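Local coordinates for ATP-dependent Clp protease proteolytic subunit (Listeria monocytogenes, PDB 4JCQ), which probably cleaves peptide bonds in misfolded and other proteins as the serine-type proteolytic subunit of an ATP-dependent Clp protease, at residues 93-97 / 113-117; 22-28 / 53-59. All blocks are in the same frame, centred on the assembly; numbering follows the deposited sequence.

In the fold
From the N terminus, the chain leaves helix 14-20, runs through strand 23-27, helix 32-48 and strand 53-59, and so completes a beta-alpha-beta unit that contact 2 closes at the edge of the main parallel sheet within the chain. After helix 64-76 and strand 81-86 it reaches Ser91, the predicted nucleophile, and helix 92-97; strands 105-108 and 111-114 then bring it back to that helix in contact 1, beside the predicted catalytic His116. The two loops follow one another in series. The centres of the two contacts lie about 14 Å apart, yet the contacts touch: Ile57 CD1 is 3.8 Å from Tyr97 CA, and Ile96 CG2 is 4.1 Å from Ile26 CD1.

Contact 1 of 2, residues 93-97 / 113-117; sequences GITIY and YMIHQ
This buried helix-against-strand contact lies beside the active site of the ClpP fold, where helix 92-97, just after the predicted nucleophile Ser91, packs on the end of strand 111-114 and the loop carrying the predicted catalytic His116. Residues 93-97 are helical, with Tyr97 N hydrogen-bonded to Gly93 O at 3.0 Å; Tyr113 and Met114 are extended. The backbones come closest at Ile94 and Ile115, CA to CA 6.2 Å. Ile94 (chi1 m, chi2 m) is the central residue: its CG1 lies 3.3 Å from Met114 O, CD1 3.8 Å from Tyr113 CD1 and CG2 4.0 Å from Ile115 CG2. Next to it Tyr97 (chi1 t) and Tyr113 (chi1 m) form a T-shaped pair, the edge of Tyr113 meeting the face of Tyr97, centroids 5.6 Å apart and planes at 68°; Tyr97 OH is hydrogen-bonded to Phe106 O, and Tyr113 OH to Ser107 OG. No direct hydrogen bond joins the segments, but a water lies 2.5 Å from Thr95 OG1 and donates to Gln117 OE1 at 3.2 Å.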
loop_
_atom_site.group_PDB
_atom_site.type_symbol
_atom_site.label_atom_id
_atom_site.label_comp_id
_atom_site.label_asym_id
_atom_site.label_seq_id
_atom_site.Cartn_x
_atom_site.Cartn_y
_atom_site.Cartn_z
ATOM N N GLY H 93 6.734 25.287 -13.235
ATOM C CA GLY H 93 5.335 25.269 -13.662
ATOM C C GLY H 93 5.051 26.253 -14.788
ATOM O O GLY H 93 4.238 25.975 -15.673
ATOM N N ILE H 94 5.717 27.408 -14.746
ATOM C CA ILE H 94 5.631 28.416 -15.811
ATOM C C ILE H 94 6.228 27.895 -17.121
ATOM O O ILE H 94 5.668 28.112 -18.202
ATOM C CB ILE H 94 6.303 29.748 -15.380
ATOM C CG1 ILE H 94 5.330 30.596 -14.550
ATOM C CG2 ILE H 94 6.830 30.539 -16.575
ATOM C CD1 ILE H 94 4.246 31.302 -15.345
ATOM N N THR H 95 7.355 27.197 -17.012
ATOM C CA THR H 95 8.025 26.602 -18.166
ATOM C C THR H 95 7.094 25.614 -18.877
ATOM O O THR H 95 6.985 25.628 -20.106
ATOM C CB THR H 95 9.346 25.925 -17.746
ATOM O OG1 THR H 95 10.176 26.889 -17.087
ATOM C CG2 THR H 95 10.095 25.371 -18.959
ATOM N N ILE H 96 6.415 24.780 -18.093
ATOM C CA ILE H 96 5.426 23.834 -18.616
ATOM C C ILE H 96 4.250 24.568 -19.263
ATOM O O ILE H 96 3.862 24.257 -20.389
ATOM C CB ILE H 96 4.915 22.886 -17.506
ATOM C CG1 ILE H 96 6.031 21.928 -17.076
ATOM C CG2 ILE H 96 3.688 22.108 -17.973
ATOM C CD1 ILE H 96 5.797 21.265 -15.735
ATOM N N TYR H 97 3.701 25.545 -18.545
ATOM C CA TYR H 97 2.577 26.350 -19.025
ATOM C C TYR H 97 2.863 26.972 -20.393
ATOM O O TYR H 97 2.005 26.964 -21.282
ATOM C CB TYR H 97 2.236 27.437 -17.993
ATOM C CG TYR H 97 1.023 28.271 -18.337
ATOM C CD1 TYR H 97 -0.255 27.880 -17.937
ATOM C CD2 TYR H 97 1.154 29.458 -19.060
ATOM C CE1 TYR H 97 -1.370 28.645 -18.253
ATOM C CE2 TYR H 97 0.047 30.229 -19.382
ATOM C CZ TYR H 97 -1.210 29.819 -18.979
ATOM O OH TYR H 97 -2.303 30.588 -19.302
ATOM N N TYR H 113 0.774 34.164 -10.944
ATOM C CA TYR H 113 1.872 33.681 -11.782
ATOM C C TYR H 113 3.201 34.282 -11.340
ATOM O O TYR H 113 3.265 35.460 -10.983
ATOM C CB TYR H 113 1.608 34.033 -13.253
ATOM C CG TYR H 113 0.430 33.295 -13.856
ATOM C CD1 TYR H 113 0.625 32.183 -14.671
ATOM C CD2 TYR H 113 -0.881 33.700 -13.596
ATOM C CE1 TYR H 113 -0.450 31.496 -15.216
ATOM C CE2 TYR H 113 -1.962 33.020 -14.135
ATOM C CZ TYR H 113 -1.738 31.917 -14.941
ATOM O OH TYR H 113 -2.804 31.235 -15.473
ATOM N N MET H 114 4.259 33.473 -11.365
ATOM C CA MET H 114 5.609 33.954 -11.053
ATOM C C MET H 114 6.642 33.266 -11.936
ATOM O O MET H 114 6.737 32.042 -11.940
ATOM C CB MET H 114 5.940 33.738 -9.572
ATOM C CG MET H 114 7.306 34.279 -9.163
ATOM S SD MET H 114 7.636 34.155 -7.399
ATOM C CE MET H 114 7.847 32.387 -7.194
ATOM N N ILE H 115 7.420 34.050 -12.679
ATOM C CA ILE H 115 8.398 33.462 -13.600
ATOM C C ILE H 115 9.786 33.242 -12.989
ATOM O O ILE H 115 10.681 32.734 -13.666
ATOM C CB ILE H 115 8.504 34.222 -14.947
ATOM C CG1 ILE H 115 9.204 35.575 -14.777
ATOM C CG2 ILE H 115 7.135 34.359 -15.605
ATOM C CD1 ILE H 115 9.774 36.113 -16.073
ATOM N N HIS H 116 9.953 33.610 -11.719
ATOM C CA HIS H 116 11.194 33.342 -10.984
ATOM C C HIS H 116 11.663 31.937 -11.204
ATOM O O HIS H 116 10.877 30.995 -11.106
ATOM C CB HIS H 116 11.003 33.568 -9.489
ATOM C CG HIS H 116 12.202 33.170 -8.656
ATOM N ND1 HIS H 116 12.265 32.003 -7.988
ATOM C CD2 HIS H 116 13.407 33.826 -8.416
ATOM C CE1 HIS H 116 13.445 31.918 -7.343
ATOM N NE2 HIS H 116 14.143 33.036 -7.605
ATOM N N GLN H 117 12.948 31.784 -11.508
ATOM C CA GLN H 117 13.543 30.464 -11.670
ATOM C C GLN H 117 14.647 30.277 -10.636
ATOM O O GLN H 117 15.481 31.164 -10.460
ATOM C CB GLN H 117 14.094 30.274 -13.090
ATOM C CG GLN H 117 13.087 30.506 -14.216
ATOM C CD GLN H 117 11.934 29.510 -14.227
ATOM O OE1 GLN H 117 12.101 28.340 -13.894
ATOM N NE2 GLN H 117 10.755 29.976 -14.627
HETATM O O HOH W 1 12.117 25.823 -15.843
#

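Contact 2 of 2, residues 22-28 / 53-59; sequences RTVLIYG and ITIFINS
Strands 23-27 and 53-59 form a parallel beta ladder, joined by a right-handed beta-alpha-beta crossover through helix 32-48, as in the ClpP/crotonase fold. Their axes approach to 4.7 Å and diverge by 7°, in one-to-one register from Arg22-Ile53 to Gly28-Ser59. Both are extended; Arg22 enters at phi 47° after helix 14-20, and Gly28 leaves at 97°/-162°, where a CB would strike Tyr27 O. Only the even residues of 22-28 hydrogen-bond across: Thr54 N to Arg22 O (3.0 Å), Val24 N to Thr54 O (2.9 Å), Phe56 N to Val24 O (3.0 Å), Ile26 N to Phe56 O (2.8 Å), Asn58 N to Ile26 O (2.9 Å) and Gly28 N to Asn58 O (2.8 Å). Ser59 OG (chi1 t) donates another to Gly28 O (2.7 Å).

On one face Val24, Ile26, Ile55 and Ile57 interlock, Ile26 CD1 3.6 Å from Ile55 CG2. Opposite, the Phe56 ring (chi1 m) has Thr23 CG2 at its edge, 3.6 Å from CD1, while Leu25 CD2 lies 3.7 Å from Phe56 CB. Tyr27 lays its ring face over Asn58 CB (CH-pi, 4.2 Å to the centroid).

The aliphatic face is covered by helix 32-48 (Leu34, Val38, Leu45) and Ile96 of helix 92-97. The Phe56 face meets a neighbouring subunit, Tyr27 OH hydrogen-bonded to its Ser39 and Asn58 to its Gln32 and Thr69; strand 81-86 continues the sheet beyond 53-59.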
loop_
_atom_site.group_PDB
_atom_site.type_symbol
_atom_site.label_atom_id
_atom_site.label_comp_id
_atom_site.label_asym_id
_atom_site.label_seq_id
_atom_site.Cartn_x
_atom_site.Cartn_y
_atom_site.Cartn_z
ATOM N N ARG H 22 -10.048 13.801 -22.376
ATOM C CA ARG H 22 -8.695 14.198 -22.802
ATOM C C ARG H 22 -8.158 15.353 -21.947
ATOM O O ARG H 22 -7.743 16.396 -22.463
ATOM C CB ARG H 22 -8.618 14.511 -24.312
ATOM C CG ARG H 22 -9.743 13.925 -25.157
ATOM C CD ARG H 22 -9.298 13.219 -26.434
ATOM N NE ARG H 22 -8.037 13.683 -27.017
ATOM C CZ ARG H 22 -7.012 12.883 -27.310
ATOM N NH1 ARG H 22 -5.905 13.381 -27.846
ATOM N NH2 ARG H 22 -7.091 11.577 -27.074
ATOM N N THR H 23 -8.188 15.145 -20.633
ATOM C CA THR H 23 -7.749 16.137 -19.659
ATOM C C THR H 23 -6.617 15.575 -18.802
ATOM O O THR H 23 -6.668 14.425 -18.361
ATOM C CB THR H 23 -8.921 16.596 -18.760
ATOM O OG1 THR H 23 -9.967 17.135 -19.579
ATOM C CG2 THR H 23 -8.476 17.664 -17.779
ATOM N N VAL H 24 -5.591 16.392 -18.587
ATOM C CA VAL H 24 -4.459 16.029 -17.740
ATOM C C VAL H 24 -4.329 17.070 -16.631
ATOM O O VAL H 24 -4.381 18.276 -16.890
ATOM C CB VAL H 24 -3.143 15.939 -18.555
ATOM C CG1 VAL H 24 -1.950 15.649 -17.652
ATOM C CG2 VAL H 24 -3.255 14.872 -19.637
ATOM N N LEU H 25 -4.178 16.602 -15.397
ATOM C CA LEU H 25 -3.984 17.500 -14.266
ATOM C C LEU H 25 -2.530 17.479 -13.817
ATOM O O LEU H 25 -1.969 16.415 -13.549
ATOM C CB LEU H 25 -4.909 17.133 -13.098
ATOM C CG LEU H 25 -6.422 17.033 -13.339
ATOM C CD1 LEU H 25 -7.134 16.776 -12.020
ATOM C CD2 LEU H 25 -6.988 18.277 -14.009
ATOM N N ILE H 26 -1.927 18.661 -13.761
ATOM C CA ILE H 26 -0.572 18.823 -13.238
ATOM C C ILE H 26 -0.661 19.676 -11.975
ATOM O O ILE H 26 -0.589 20.907 -12.029
ATOM C CB ILE H 26 0.389 19.435 -14.290
ATOM C CG1 ILE H 26 0.461 18.538 -15.535
ATOM C CG2 ILE H 26 1.782 19.636 -13.706
ATOM C CD1 ILE H 26 1.319 19.082 -16.662
ATOM N N TYR H 27 -0.861 19.002 -10.843
ATOM C CA TYR H 27 -1.038 19.651 -9.550
ATOM C C TYR H 27 0.114 19.265 -8.627
ATOM O O TYR H 27 0.438 18.082 -8.492
ATOM C CB TYR H 27 -2.363 19.222 -8.898
ATOM C CG TYR H 27 -3.654 19.760 -9.509
ATOM C CD1 TYR H 27 -4.821 19.819 -8.746
ATOM C CD2 TYR H 27 -3.719 20.196 -10.837
ATOM C CE1 TYR H 27 -6.011 20.289 -9.282
ATOM C CE2 TYR H 27 -4.906 20.672 -11.382
ATOM C CZ TYR H 27 -6.049 20.715 -10.599
ATOM O OH TYR H 27 -7.234 21.182 -11.130
ATOM N N GLY H 28 0.731 20.261 -7.996
ATOM C CA GLY H 28 1.785 20.014 -7.011
ATOM C C GLY H 28 3.191 20.127 -7.569
ATOM O O GLY H 28 3.400 20.701 -8.638
ATOM N N ILE H 53 -5.904 18.222 -26.368
ATOM C CA ILE H 53 -5.772 17.836 -24.963
ATOM C C ILE H 53 -5.766 19.097 -24.102
ATOM O O ILE H 53 -5.131 20.092 -24.455
ATOM C CB ILE H 53 -4.483 17.011 -24.723
ATOM C CG1 ILE H 53 -4.520 15.708 -25.529
ATOM C CG2 ILE H 53 -4.284 16.714 -23.238
ATOM C CD1 ILE H 53 -3.179 15.012 -25.653
ATOM N N THR H 54 -6.489 19.056 -22.985
ATOM C CA THR H 54 -6.514 20.169 -22.036
ATOM C C THR H 54 -5.725 19.811 -20.778
ATOM O O THR H 54 -5.943 18.757 -20.180
ATOM C CB THR H 54 -7.961 20.557 -21.658
ATOM O OG1 THR H 54 -8.722 20.780 -22.850
ATOM C CG2 THR H 54 -7.986 21.829 -20.804
ATOM N N ILE H 55 -4.802 20.688 -20.393
ATOM C CA ILE H 55 -4.017 20.496 -19.176
ATOM C C ILE H 55 -4.329 21.601 -18.168
ATOM O O ILE H 55 -4.171 22.783 -18.470
ATOM C CB ILE H 55 -2.495 20.459 -19.460
ATOM C CG1 ILE H 55 -2.151 19.354 -20.470
ATOM C CG2 ILE H 55 -1.717 20.265 -18.166
ATOM C CD1 ILE H 55 -0.678 19.259 -20.819
ATOM N N PHE H 56 -4.787 21.205 -16.982
ATOM C CA PHE H 56 -4.960 22.129 -15.860
ATOM C C PHE H 56 -3.704 22.098 -14.995
ATOM O O PHE H 56 -3.292 21.031 -14.530
ATOM C CB PHE H 56 -6.191 21.760 -15.021
ATOM C CG PHE H 56 -7.504 21.987 -15.726
ATOM C CD1 PHE H 56 -8.053 21.002 -16.537
ATOM C CD2 PHE H 56 -8.198 23.182 -15.566
ATOM C CE1 PHE H 56 -9.264 21.206 -17.186
ATOM C CE2 PHE H 56 -9.408 23.396 -16.214
ATOM C CZ PHE H 56 -9.943 22.404 -17.024
ATOM N N ILE H 57 -3.096 23.266 -14.791
ATOM C CA ILE H 57 -1.833 23.366 -14.056
ATOM C C ILE H 57 -1.988 24.195 -12.782
ATOM O O ILE H 57 -2.358 25.373 -12.831
ATOM C CB ILE H 57 -0.693 23.967 -14.917
ATOM C CG1 ILE H 57 -0.520 23.182 -16.219
ATOM C CG2 ILE H 57 0.618 23.987 -14.132
ATOM C CD1 ILE H 57 0.239 23.922 -17.302
ATOM N N ASN H 58 -1.709 23.551 -11.650
ATOM C CA ASN H 58 -1.603 24.208 -10.352
ATOM C C ASN H 58 -0.285 23.765 -9.733
ATOM O O ASN H 58 -0.215 22.706 -9.111
ATOM C CB ASN H 58 -2.790 23.823 -9.449
ATOM C CG ASN H 58 -2.753 24.507 -8.085
ATOM O OD1 ASN H 58 -1.690 24.829 -7.558
ATOM N ND2 ASN H 58 -3.926 24.713 -7.499
ATOM N N SER H 59 0.765 24.561 -9.920
ATOM C CA SER H 59 2.097 24.158 -9.476
ATOM C C SER H 59 3.008 25.315 -9.096
ATOM O O SER H 59 3.111 26.307 -9.816
ATOM C CB SER H 59 2.790 23.300 -10.539
ATOM O OG SER H 59 4.053 22.861 -10.067
#